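Long-range contact in CRISPR system Cmr subunit Cmr1-1 (Pyrococcus furiosus, PDB 4W8Z), which binds RNA and, together with Cmr6, caps the type III-B Cmr ribonucleoprotein complex of CRISPR antiviral defence: residues F231-N236 and K294-I299. Numbering follows the deposited sequence.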
ATOM      1  N   PHE A 231       4.257  14.372  -1.401  1.00 75.39           N
ATOM      2  CA  PHE A 231       4.171  15.782  -1.042  1.00 73.63           C
ATOM      3  C   PHE A 231       4.841  16.007   0.307  1.00 76.25           C
ATOM      4  O   PHE A 231       4.863  15.115   1.154  1.00 79.13           O
ATOM      5  CB  PHE A 231       2.713  16.269  -1.023  1.00 71.84           C
ATOM      6  CG  PHE A 231       1.871  15.693   0.093  1.00 73.58           C
ATOM      7  CD1 PHE A 231       1.902  16.240   1.368  1.00 79.54           C
ATOM      8  CD2 PHE A 231       1.014  14.633  -0.147  1.00 75.47           C
ATOM      9  CE1 PHE A 231       1.124  15.722   2.387  1.00 75.06           C
ATOM     10  CE2 PHE A 231       0.227  14.111   0.870  1.00 81.92           C
ATOM     11  CZ  PHE A 231       0.286  14.658   2.139  1.00 79.07           C
ATOM     12  N   GLY A 232       5.384  17.201   0.498  1.00 74.43           N
ATOM     13  CA  GLY A 232       6.065  17.533   1.731  1.00 76.73           C
ATOM     14  C   GLY A 232       7.425  18.161   1.497  1.00 79.73           C
ATOM     15  O   GLY A 232       7.688  18.704   0.426  1.00 74.22           O
ATOM     16  N   PRO A 233       8.313  18.071   2.494  1.00 85.37           N
ATOM     17  CA  PRO A 233       8.132  17.348   3.759  1.00 87.38           C
ATOM     18  C   PRO A 233       7.247  18.085   4.758  1.00 85.25           C
ATOM     19  O   PRO A 233       7.010  19.281   4.596  1.00 96.49           O
ATOM     20  CB  PRO A 233       9.560  17.242   4.297  1.00 90.75           C
ATOM     21  CG  PRO A 233      10.222  18.473   3.780  1.00 85.79           C
ATOM     22  CD  PRO A 233       9.639  18.709   2.415  1.00 83.01           C
ATOM     23  N   GLY A 234       6.760  17.377   5.771  1.00 79.18           N
ATOM     24  CA  GLY A 234       6.008  18.004   6.840  1.00 77.82           C
ATOM     25  C   GLY A 234       6.861  18.159   8.087  1.00 86.45           C
ATOM     26  O   GLY A 234       7.992  17.668   8.139  1.00 78.85           O
ATOM     27  N   LYS A 235       6.327  18.850   9.091  1.00 88.98           N
ATOM     28  CA  LYS A 235       7.020  18.998  10.366  1.00 90.70           C
ATOM     29  C   LYS A 235       7.288  17.634  10.977  1.00 90.85           C
ATOM     30  O   LYS A 235       8.397  17.335  11.415  1.00 95.02           O
ATOM     31  CB  LYS A 235       6.199  19.847  11.339  1.00 97.18           C
ATOM     32  CG  LYS A 235       6.449  21.339  11.267  1.00104.32           C
ATOM     33  CD  LYS A 235       5.818  22.021  12.468  1.00106.75           C
ATOM     34  CE  LYS A 235       6.274  21.360  13.763  1.00107.64           C
ATOM     35  NZ  LYS A 235       5.538  21.871  14.951  1.00111.52           N
ATOM     36  N   ASN A 236       6.247  16.812  10.996  1.00 92.53           N
ATOM     37  CA  ASN A 236       6.312  15.476  11.561  1.00 87.30           C
ATOM     38  C   ASN A 236       5.314  14.581  10.848  1.00 83.28           C
ATOM     39  O   ASN A 236       4.588  15.040   9.967  1.00 75.77           O
ATOM     40  CB  ASN A 236       6.028  15.512  13.063  1.00 81.74           C
ATOM     41  CG  ASN A 236       4.770  16.286  13.394  1.00 82.57           C
ATOM     42  OD1 ASN A 236       3.667  15.859  13.067  1.00 94.24           O
ATOM     43  ND2 ASN A 236       4.927  17.426  14.048  1.00 85.68           N
ATOM     44  N   LYS A 294      12.965  12.928   6.507  1.00 83.82           N
ATOM     45  CA  LYS A 294      11.772  13.749   6.701  1.00 95.27           C
ATOM     46  C   LYS A 294      10.534  13.056   6.129  1.00 85.27           C
ATOM     47  O   LYS A 294      10.627  12.339   5.132  1.00 83.83           O
ATOM     48  CB  LYS A 294      11.962  15.128   6.064  1.00 99.17           C
ATOM     49  CG  LYS A 294      13.066  15.957   6.701  1.00101.66           C
ATOM     50  CD  LYS A 294      13.265  17.273   5.968  1.00107.43           C
ATOM     51  CE  LYS A 294      14.436  18.050   6.547  1.00111.64           C
ATOM     52  NZ  LYS A 294      14.689  19.314   5.806  1.00112.81           N
ATOM     53  N   PRO A 295       9.370  13.260   6.769  1.00 71.26           N
ATOM     54  CA  PRO A 295       8.136  12.585   6.359  1.00 66.49           C
ATOM     55  C   PRO A 295       7.443  13.232   5.160  1.00 73.76           C
ATOM     56  O   PRO A 295       7.241  14.446   5.133  1.00 81.35           O
ATOM     57  CB  PRO A 295       7.259  12.686   7.609  1.00 64.55           C
ATOM     58  CG  PRO A 295       7.715  13.930   8.277  1.00 64.84           C
ATOM     59  CD  PRO A 295       9.191  14.027   8.014  1.00 67.27           C
ATOM     60  N   TYR A 296       7.086  12.410   4.180  1.00 69.37           N
ATOM     61  CA  TYR A 296       6.324  12.855   3.020  1.00 71.03           C
ATOM     62  C   TYR A 296       5.031  12.058   2.908  1.00 73.78           C
ATOM     63  O   TYR A 296       4.984  10.887   3.281  1.00 70.85           O
ATOM     64  CB  TYR A 296       7.129  12.681   1.733  1.00 79.31           C
ATOM     65  CG  TYR A 296       8.284  13.637   1.541  1.00 80.83           C
ATOM     66  CD1 TYR A 296       9.424  13.551   2.329  1.00 80.33           C
ATOM     67  CD2 TYR A 296       8.251  14.594   0.538  1.00 84.77           C
ATOM     68  CE1 TYR A 296      10.483  14.413   2.142  1.00 80.69           C
ATOM     69  CE2 TYR A 296       9.306  15.455   0.340  1.00 85.34           C
ATOM     70  CZ  TYR A 296      10.417  15.361   1.145  1.00 87.43           C
ATOM     71  OH  TYR A 296      11.470  16.223   0.950  1.00 98.92           O
ATOM     72  N   GLY A 297       3.983  12.682   2.383  1.00 71.08           N
ATOM     73  CA  GLY A 297       2.782  11.942   2.048  1.00 68.56           C
ATOM     74  C   GLY A 297       3.047  11.141   0.787  1.00 68.20           C
ATOM     75  O   GLY A 297       3.618  11.661  -0.165  1.00 80.00           O
ATOM     76  N   ARG A 298       2.658   9.872   0.775  1.00 63.40           N
ATOM     77  CA  ARG A 298       2.856   9.043  -0.408  1.00 65.33           C
ATOM     78  C   ARG A 298       1.527   8.589  -0.989  1.00 69.08           C
ATOM     79  O   ARG A 298       0.682   8.061  -0.274  1.00 72.16           O
ATOM     80  CB  ARG A 298       3.720   7.827  -0.079  1.00 57.38           C
ATOM     81  CG  ARG A 298       3.975   6.913  -1.263  1.00 55.18           C
ATOM     82  CD  ARG A 298       4.856   5.744  -0.875  1.00 62.02           C
ATOM     83  NE  ARG A 298       4.231   4.921   0.158  1.00 69.03           N
ATOM     84  CZ  ARG A 298       4.883   4.397   1.192  1.00 60.95           C
ATOM     85  NH1 ARG A 298       6.186   4.604   1.330  1.00 65.82           N
ATOM     86  NH2 ARG A 298       4.230   3.664   2.083  1.00 56.30           N
ATOM     87  N   ILE A 299       1.347   8.796  -2.290  1.00 67.64           N
ATOM     88  CA  ILE A 299       0.126   8.386  -2.975  1.00 65.41           C
ATOM     89  C   ILE A 299       0.450   7.454  -4.133  1.00 67.10           C
ATOM     90  O   ILE A 299       1.342   7.739  -4.930  1.00 80.69           O
ATOM     91  CB  ILE A 299      -0.651   9.602  -3.510  1.00 70.50           C
ATOM     92  CG1 ILE A 299      -1.068  10.512  -2.359  1.00 74.14           C
ATOM     93  CG2 ILE A 299      -1.873   9.162  -4.295  1.00 76.53           C
ATOM     94  CD1 ILE A 299      -0.666  11.944  -2.564  1.00 85.47           C
TER
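Phe231 and Gly297 form an antiparallel hydrogen-bonded pair, a worked example of how a strand's last ladder rung passes into a loop that still follows its neighbour. Phe231 N donates to Gly297 O at 3.0 Å, and Gly297 N returns a bond to Phe231 O at 2.9 Å. Past this pair, the cis peptide between Gly232 and Pro233 redirects the chain, yet Gly234 N still donates to Pro295 O at 3.0 Å. That same oxygen receives a CA-H...O contact from Pro233 CA, so two neighbouring residues of the loop converge on one carbonyl.

Two aromatic rings carry the CH-pi contacts. Phe231 CG stands between the backbone N and the carbonyl carbon (chi1 69°), and the ring lies against its bridge partner, with Gly297 CA over one face, 3.8 Å from the centroid. Of the ring atoms, CE2 is the nearest to this alpha carbon. Ile299 CD1 meets the same ring at its edge, in plane, 4.0 Å from Phe231 CD2. The Tyr296 ring lies beside Pro233, whose CB stands over its face at 4.0 Å from the centroid, while Pro233 CD lies 3.4 Å from Tyr296 OH.

Van der Waals contacts extend the join. The extended Lys294 chain runs alongside Pro233, their CB atoms 3.7 Å apart, and Pro295 CG abuts the backbone carbonyl of Asn236.

Asn236 is the N-cap of helix 237-264, its OD1 accepting a bond from Glu239 N. Within the C-terminal Cmr1-like region, the contact joins the connection between strand 226-231 and helix 237-264 to strand 294-302, whose other neighbour is strand 284-291, while Val240 and Phe244 of helix 237-264 pack against Phe231, Phe244 edge-to-face.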